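Local coordinates for protein cyclodipeptide synthase, BtCDPS (Bacillus thermoamylovorans, PDB 6ZTU) that probably transfers aminoacyl groups, as in the cyclodipeptide synthase family, whose members join two amino acids carried by tRNA into a cyclic dipeptide, at residues A[9-19]-A[221-231]; A[69-77]-A[150-158]. All coordinates share one frame; numbering follows the deposited sequence.

Contact 1: residues A[9-19]-A[221-231]; sequences LFYVVPLSRNC and DNQGYIILKQI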
# COMPACT_ATOMS: atom_id res chain seq x y z
N LEU A 9 -2.62 19.11 7.33
CA LEU A 9 -1.29 18.58 7.05
C LEU A 9 -1.15 18.07 5.63
O LEU A 9 -0.06 18.12 5.05
CB LEU A 9 -0.98 17.46 8.04
CG LEU A 9 0.34 17.38 8.78
CD1 LEU A 9 0.85 18.75 9.18
CD2 LEU A 9 0.11 16.51 10.01
N PHE A 10 -2.24 17.56 5.04
CA PHE A 10 -2.19 16.97 3.71
C PHE A 10 -3.29 17.54 2.83
O PHE A 10 -4.39 17.85 3.30
CB PHE A 10 -2.30 15.44 3.77
CG PHE A 10 -1.15 14.78 4.46
CD1 PHE A 10 0.00 14.45 3.75
CD2 PHE A 10 -1.20 14.50 5.83
CE1 PHE A 10 1.08 13.85 4.40
CE2 PHE A 10 -0.14 13.92 6.47
CZ PHE A 10 1.01 13.59 5.77
N TYR A 11 -2.98 17.68 1.55
CA TYR A 11 -3.97 17.96 0.53
C TYR A 11 -4.26 16.66 -0.21
O TYR A 11 -3.33 15.94 -0.57
CB TYR A 11 -3.49 19.04 -0.45
CG TYR A 11 -4.59 19.45 -1.41
CD1 TYR A 11 -4.78 18.77 -2.60
CD2 TYR A 11 -5.45 20.50 -1.10
CE1 TYR A 11 -5.79 19.12 -3.48
CE2 TYR A 11 -6.47 20.86 -1.97
CZ TYR A 11 -6.64 20.16 -3.15
OH TYR A 11 -7.65 20.50 -4.03
N VAL A 12 -5.53 16.38 -0.42
CA VAL A 12 -5.98 15.07 -0.89
C VAL A 12 -6.32 15.15 -2.37
O VAL A 12 -7.06 16.04 -2.80
CB VAL A 12 -7.18 14.58 -0.07
CG1 VAL A 12 -7.81 13.35 -0.70
CG2 VAL A 12 -6.75 14.32 1.37
N VAL A 13 -5.78 14.21 -3.16
CA VAL A 13 -6.12 14.10 -4.58
C VAL A 13 -6.76 12.74 -4.83
O VAL A 13 -6.07 11.72 -4.80
CB VAL A 13 -4.88 14.29 -5.47
CG1 VAL A 13 -5.29 14.22 -6.93
CG2 VAL A 13 -4.23 15.65 -5.19
N PRO A 14 -8.07 12.67 -5.06
CA PRO A 14 -8.73 11.37 -5.22
C PRO A 14 -8.45 10.76 -6.58
O PRO A 14 -8.25 11.46 -7.58
CB PRO A 14 -10.21 11.72 -5.08
CG PRO A 14 -10.29 13.09 -5.71
CD PRO A 14 -9.02 13.79 -5.22
N LEU A 15 -8.44 9.43 -6.61
CA LEU A 15 -8.25 8.71 -7.87
C LEU A 15 -9.43 8.90 -8.81
O LEU A 15 -9.26 9.02 -10.03
CB LEU A 15 -7.99 7.23 -7.59
CG LEU A 15 -8.00 6.26 -8.78
CD1 LEU A 15 -6.83 6.54 -9.73
CD2 LEU A 15 -8.02 4.80 -8.31
N SER A 16 -10.64 8.95 -8.26
CA SER A 16 -11.85 9.12 -9.06
C SER A 16 -12.87 9.90 -8.24
O SER A 16 -12.66 10.17 -7.05
CB SER A 16 -12.44 7.77 -9.46
OG SER A 16 -12.96 7.13 -8.31
N ARG A 17 -13.99 10.25 -8.88
CA ARG A 17 -15.04 10.96 -8.15
C ARG A 17 -15.68 10.07 -7.09
O ARG A 17 -16.13 10.57 -6.05
CB ARG A 17 -16.10 11.48 -9.12
CG ARG A 17 -15.58 12.57 -10.04
CD ARG A 17 -15.28 13.83 -9.27
NE ARG A 17 -14.87 14.89 -10.18
CZ ARG A 17 -14.43 16.08 -9.80
NH1 ARG A 17 -14.33 16.38 -8.51
NH2 ARG A 17 -14.07 16.97 -10.72
N ASN A 18 -15.72 8.76 -7.32
CA ASN A 18 -16.20 7.86 -6.28
C ASN A 18 -15.25 7.84 -5.08
O ASN A 18 -15.70 7.85 -3.92
CB ASN A 18 -16.38 6.45 -6.85
CG ASN A 18 -17.13 5.53 -5.89
OD1 ASN A 18 -16.57 4.58 -5.35
ND2 ASN A 18 -18.40 5.83 -5.67
N CYS A 19 -13.94 7.85 -5.34
CA CYS A 19 -12.98 7.91 -4.24
C CYS A 19 -13.17 9.19 -3.44
O CYS A 19 -13.04 9.21 -2.21
CB CYS A 19 -11.54 7.81 -4.75
SG CYS A 19 -11.21 6.41 -5.83
N ASP A 221 -17.04 -1.20 -4.98
CA ASP A 221 -17.79 0.05 -5.02
C ASP A 221 -17.56 0.90 -3.78
O ASP A 221 -17.73 2.13 -3.83
CB ASP A 221 -19.29 -0.23 -5.15
CG ASP A 221 -19.67 -0.75 -6.50
OD1 ASP A 221 -18.88 -0.59 -7.45
OD2 ASP A 221 -20.77 -1.32 -6.61
N ASN A 222 -17.19 0.28 -2.66
CA ASN A 222 -16.96 0.96 -1.39
C ASN A 222 -15.48 1.21 -1.12
O ASN A 222 -15.11 1.50 0.02
CB ASN A 222 -17.56 0.16 -0.23
CG ASN A 222 -16.86 -1.17 -0.03
OD1 ASN A 222 -16.19 -1.67 -0.94
ND2 ASN A 222 -17.01 -1.75 1.17
N GLN A 223 -14.64 1.10 -2.15
CA GLN A 223 -13.20 1.25 -2.01
C GLN A 223 -12.74 2.45 -2.84
O GLN A 223 -13.13 2.59 -3.99
CB GLN A 223 -12.48 -0.02 -2.48
CG GLN A 223 -10.97 -0.01 -2.22
CD GLN A 223 -10.64 -0.06 -0.74
OE1 GLN A 223 -11.49 -0.41 0.08
NE2 GLN A 223 -9.41 0.29 -0.39
N GLY A 224 -11.90 3.30 -2.23
CA GLY A 224 -11.28 4.41 -2.93
C GLY A 224 -9.78 4.43 -2.72
O GLY A 224 -9.23 3.69 -1.90
N TYR A 225 -9.12 5.32 -3.47
CA TYR A 225 -7.69 5.55 -3.37
C TYR A 225 -7.45 7.04 -3.36
O TYR A 225 -8.03 7.76 -4.19
CB TYR A 225 -6.95 4.91 -4.55
CG TYR A 225 -5.43 5.04 -4.50
CD1 TYR A 225 -4.65 4.04 -3.92
CD2 TYR A 225 -4.78 6.15 -5.05
CE1 TYR A 225 -3.26 4.15 -3.87
CE2 TYR A 225 -3.38 6.27 -5.00
CZ TYR A 225 -2.63 5.26 -4.43
OH TYR A 225 -1.24 5.36 -4.38
N ILE A 226 -6.61 7.53 -2.45
CA ILE A 226 -6.29 8.96 -2.42
C ILE A 226 -4.78 9.15 -2.39
O ILE A 226 -4.05 8.40 -1.74
CB ILE A 226 -6.95 9.70 -1.24
CG1 ILE A 226 -6.51 9.12 0.12
CG2 ILE A 226 -8.46 9.72 -1.40
CD1 ILE A 226 -7.04 9.90 1.28
N ILE A 227 -4.33 10.20 -3.06
CA ILE A 227 -2.95 10.67 -2.98
C ILE A 227 -2.88 11.74 -1.92
O ILE A 227 -3.66 12.70 -1.93
CB ILE A 227 -2.47 11.23 -4.34
CG1 ILE A 227 -2.56 10.18 -5.44
CG2 ILE A 227 -1.05 11.77 -4.21
CD1 ILE A 227 -2.50 10.81 -6.83
N LEU A 228 -1.94 11.60 -0.99
CA LEU A 228 -1.68 12.60 0.03
C LEU A 228 -0.51 13.46 -0.42
O LEU A 228 0.61 12.97 -0.57
CB LEU A 228 -1.36 11.95 1.37
CG LEU A 228 -2.39 10.95 1.88
CD1 LEU A 228 -1.92 10.40 3.21
CD2 LEU A 228 -3.75 11.62 2.01
N LYS A 229 -0.77 14.75 -0.61
CA LYS A 229 0.28 15.70 -0.92
C LYS A 229 0.47 16.66 0.26
O LYS A 229 -0.47 16.92 1.01
CB LYS A 229 -0.06 16.50 -2.18
CG LYS A 229 -0.25 15.63 -3.42
CD LYS A 229 -0.26 16.48 -4.70
CE LYS A 229 0.89 17.49 -4.71
NZ LYS A 229 0.97 18.29 -5.98
N GLN A 230 1.68 17.18 0.41
CA GLN A 230 1.92 18.24 1.38
C GLN A 230 2.28 19.52 0.64
O GLN A 230 3.12 19.50 -0.27
CB GLN A 230 3.03 17.86 2.35
CG GLN A 230 2.68 16.60 3.13
CD GLN A 230 3.72 16.26 4.18
OE1 GLN A 230 4.80 15.77 3.86
NE2 GLN A 230 3.38 16.50 5.44
N ILE A 231 1.63 20.63 1.00
CA ILE A 231 1.79 21.90 0.31
C ILE A 231 1.99 23.00 1.34
O ILE A 231 1.60 22.87 2.50
CB ILE A 231 0.59 22.22 -0.61
CG1 ILE A 231 -0.69 22.42 0.21
CG2 ILE A 231 0.40 21.13 -1.65
CD1 ILE A 231 -1.90 22.84 -0.64
O HOH W 1 -0.42 20.22 3.07

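Contact 2: residues A[69-77]-A[150-158]; sequences KNLLEALGT and ALSSRAKSL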
# COMPACT_ATOMS: atom_id res chain seq x y z
N LYS A 69 10.38 -9.46 1.34
CA LYS A 69 11.72 -10.00 1.11
C LYS A 69 12.02 -10.14 -0.38
O LYS A 69 13.19 -10.02 -0.79
CB LYS A 69 11.88 -11.34 1.83
CG LYS A 69 11.20 -12.53 1.18
CD LYS A 69 11.38 -13.78 2.04
CE LYS A 69 11.55 -15.04 1.19
NZ LYS A 69 11.03 -14.89 -0.21
N ASN A 70 11.00 -10.36 -1.21
CA ASN A 70 11.21 -10.51 -2.65
C ASN A 70 11.83 -9.26 -3.26
O ASN A 70 12.60 -9.35 -4.22
CB ASN A 70 9.90 -10.82 -3.37
CG ASN A 70 9.36 -12.17 -3.01
OD1 ASN A 70 9.38 -12.56 -1.84
ND2 ASN A 70 8.86 -12.91 -4.01
N LEU A 71 11.47 -8.09 -2.72
CA LEU A 71 12.02 -6.84 -3.24
C LEU A 71 13.53 -6.79 -3.03
O LEU A 71 14.27 -6.30 -3.89
CB LEU A 71 11.35 -5.64 -2.56
CG LEU A 71 9.82 -5.55 -2.67
CD1 LEU A 71 9.35 -4.31 -1.95
CD2 LEU A 71 9.36 -5.52 -4.14
N LEU A 72 14.00 -7.31 -1.90
CA LEU A 72 15.44 -7.37 -1.65
C LEU A 72 16.09 -8.52 -2.40
O LEU A 72 17.15 -8.34 -3.01
CB LEU A 72 15.69 -7.47 -0.14
CG LEU A 72 15.10 -6.36 0.75
CD1 LEU A 72 15.34 -6.65 2.23
CD2 LEU A 72 15.64 -4.98 0.38
N GLU A 73 15.45 -9.70 -2.41
CA GLU A 73 16.01 -10.84 -3.13
C GLU A 73 16.20 -10.54 -4.61
O GLU A 73 17.12 -11.06 -5.24
CB GLU A 73 15.09 -12.06 -2.95
CG GLU A 73 15.06 -12.57 -1.53
CD GLU A 73 14.11 -13.72 -1.36
OE1 GLU A 73 13.10 -13.79 -2.10
OE2 GLU A 73 14.37 -14.57 -0.49
N ALA A 74 15.33 -9.70 -5.18
CA ALA A 74 15.48 -9.35 -6.59
C ALA A 74 16.64 -8.38 -6.80
O ALA A 74 17.26 -8.38 -7.87
CB ALA A 74 14.18 -8.76 -7.13
N LEU A 75 16.94 -7.54 -5.81
CA LEU A 75 18.07 -6.62 -5.88
C LEU A 75 19.35 -7.25 -5.34
O LEU A 75 20.17 -6.55 -4.73
CB LEU A 75 17.76 -5.32 -5.14
CG LEU A 75 16.61 -4.49 -5.73
CD1 LEU A 75 16.24 -3.31 -4.84
CD2 LEU A 75 16.97 -4.01 -7.13
N GLY A 76 19.53 -8.55 -5.54
CA GLY A 76 20.68 -9.25 -5.00
C GLY A 76 20.78 -9.16 -3.49
O GLY A 76 21.64 -8.44 -2.96
N THR A 77 19.90 -9.87 -2.78
CA THR A 77 20.04 -10.08 -1.34
C THR A 77 19.71 -11.54 -1.06
O THR A 77 18.62 -12.01 -1.41
CB THR A 77 19.14 -9.15 -0.53
OG1 THR A 77 19.42 -7.79 -0.86
CG2 THR A 77 19.37 -9.35 0.95
N ALA A 150 8.59 -0.65 -8.09
CA ALA A 150 9.04 -1.03 -6.76
C ALA A 150 10.54 -1.31 -6.75
O ALA A 150 11.23 -0.94 -5.80
CB ALA A 150 8.26 -2.25 -6.27
N LEU A 151 11.05 -1.97 -7.79
CA LEU A 151 12.48 -2.31 -7.81
C LEU A 151 13.33 -1.10 -8.15
O LEU A 151 14.39 -0.90 -7.55
CB LEU A 151 12.74 -3.44 -8.81
CG LEU A 151 12.20 -4.82 -8.45
CD1 LEU A 151 12.50 -5.83 -9.54
CD2 LEU A 151 12.75 -5.30 -7.10
N SER A 152 12.87 -0.28 -9.10
CA SER A 152 13.65 0.89 -9.50
C SER A 152 13.80 1.88 -8.35
O SER A 152 14.89 2.42 -8.13
CB SER A 152 13.01 1.54 -10.73
OG SER A 152 12.16 2.60 -10.34
N SER A 153 12.73 2.12 -7.59
CA SER A 153 12.83 3.11 -6.52
C SER A 153 13.72 2.61 -5.39
O SER A 153 14.38 3.42 -4.73
CB SER A 153 11.44 3.49 -6.00
OG SER A 153 10.77 2.39 -5.41
N ARG A 154 13.78 1.31 -5.17
CA ARG A 154 14.64 0.79 -4.11
C ARG A 154 16.06 0.54 -4.58
O ARG A 154 16.98 0.55 -3.76
CB ARG A 154 14.05 -0.48 -3.51
CG ARG A 154 12.86 -0.15 -2.62
CD ARG A 154 11.97 -1.33 -2.42
NE ARG A 154 10.83 -0.97 -1.59
CZ ARG A 154 9.67 -0.52 -2.06
NH1 ARG A 154 9.48 -0.39 -3.36
NH2 ARG A 154 8.69 -0.23 -1.21
N ALA A 155 16.27 0.34 -5.89
CA ALA A 155 17.62 0.37 -6.43
C ALA A 155 18.27 1.74 -6.20
O ALA A 155 19.45 1.81 -5.84
CB ALA A 155 17.61 0.02 -7.92
N LYS A 156 17.51 2.82 -6.39
CA LYS A 156 18.02 4.14 -6.01
C LYS A 156 18.21 4.24 -4.51
O LYS A 156 19.27 4.67 -4.03
CB LYS A 156 17.08 5.26 -6.49
CG LYS A 156 17.15 5.63 -7.97
CD LYS A 156 15.78 5.60 -8.63
CE LYS A 156 15.87 5.51 -10.16
NZ LYS A 156 16.04 4.10 -10.64
N SER A 157 17.19 3.84 -3.75
CA SER A 157 17.21 4.03 -2.30
C SER A 157 18.36 3.26 -1.66
O SER A 157 19.17 3.83 -0.92
CB SER A 157 15.87 3.62 -1.71
OG SER A 157 15.78 3.96 -0.33
N LEU A 158 18.45 1.96 -1.95
CA LEU A 158 19.54 1.14 -1.46
C LEU A 158 20.85 1.40 -2.20
O LEU A 158 21.83 0.68 -1.97
CB LEU A 158 19.17 -0.35 -1.58
CG LEU A 158 17.88 -0.80 -0.87
CD1 LEU A 158 17.57 -2.24 -1.24
CD2 LEU A 158 17.97 -0.64 0.64

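Contact 1: residues A[9-19]-A[221-231]
Val12 packs on Ile226 and Leu228, and Val13 on Ile227, where strand 11-14 runs antiparallel to strand 223-229. Tyr11 and Lys229 form one hydrogen-bonded pair (Tyr11 N to Lys229 O 2.7 Å), Val13 and Ile227 the next (Ile227 N to Val13 O 2.9 Å). Leu15 N extends the series to Tyr225 O at 3.0 Å. The tightly packed face carries Val12, Ile226 and Leu228, with Phe10 at its end. With its CG1 held between backbone N and carbonyl carbon (chi1 60°), Ile226 leaves CG2 beside the N, where it meets Val12 CG1 at 3.8 Å. Phe10 CD1 touches Leu228 CB at 3.7 Å, and the extended Gln230 chain runs beside the ring in the same direction, its amide plane 16° from the ring plane; Gln230 NE2 goes on to bond Gln47. Helix 42-55 covers this face with Leu48 and Trp51, the latter meeting Phe10 edge-to-face. Beyond the strand, Ser16 caps helix 17-25 by accepting from Cys19 N, and Cys19 SG accepts from Tyr225 N at 3.3 Å. Gly224 has no side chain, and Cys19 CA comes within 4.1 Å of Gly224 CA. The other face is looser: Val13 CB and Ile227 CB lie 4.1 Å apart there, while the exposed Tyr11 and Lys229 carry their ring and ammonium group off from the partner strand. Near the chain terminus a water accepts from Ile231 N and gives a weak bond to Leu9 O. Strand 223-229 also lies parallel to strand 196-200, and Tyr225 touches Tyr200 of the diol pocket. An antiparallel outer strand thus closes one side of an otherwise parallel sheet, the Rossmann-like core of cyclodipeptide synthases.

Contact 2: residues A[69-77]-A[150-158]
Leu75 reaches from the end of helix 68-74 into the side of helix 137-157, and the contact across the two segments is almost wholly apolar. Their short axes pass 10.1 Å apart at a crossing angle of -67°. Leu75 CD1 lies 3.8 Å from Arg154 CB and also meets Leu158 CD1, while Leu75 CD2 faces Ala155 CB. Leu151 slides past Leu75 in the opposite direction, setting its CD2 3.7 Å from Ala74 CB and against the backbone oxygen of Leu71. At one margin Leu72 CD2 meets Leu158 CD1 at 3.7 Å, the two side chains crossing at about a right angle; at the other, Leu71 CD2 rests on Ala150 CB.

The second kind of interaction is a methyl over a flat cation. Leu71 CD1 stands 3.7 Å above one face of the Arg154 guanidinium, displaced toward its rim. The Arg154 chain is extended from CG to NE, with chi4 91° turning the group so that NH1 gives a hydrogen bond to Ala150 O, 3.1 Å away and within 1° of the guanidinium plane. Arg154 NH2 bonds Pro35 O. These two bonds fix the rotation of the buried guanidinium.

Ionic bonding lies on the side of helix 68-74 turned from helix 137-157, where Lys69 NZ forms a salt bridge with Glu73 OE1, which His172 also meets. Leu71, Leu75 and Leu151 all touch helix 167-191, whose Tyr176, Glu180 and Phe184 line the diol pocket: a helical layer packed beside the ligand site of the Rossmann-like fold.

Overall arrangement
From the N terminus, residues 9-19 supply the first strand, which waits for its partner until 221-231, so contact 1 closes a loop spanning nearly the whole chain. Inside that loop the chain builds strands 28-32 and 58-63 and enters helix 68-74. Contact 2 forms once helix 137-157 comes back to residues 69-77, and it is nested entirely within contact 1. The two lie on opposite sides of the chain's centre, with centres 27 Å apart and no direct touch. Contact 1 joins the ends of the chain at the outer edge of the sheet; contact 2 joins helix 68-74 to helix 137-157, and the bound diol lies near a side chain of each contact.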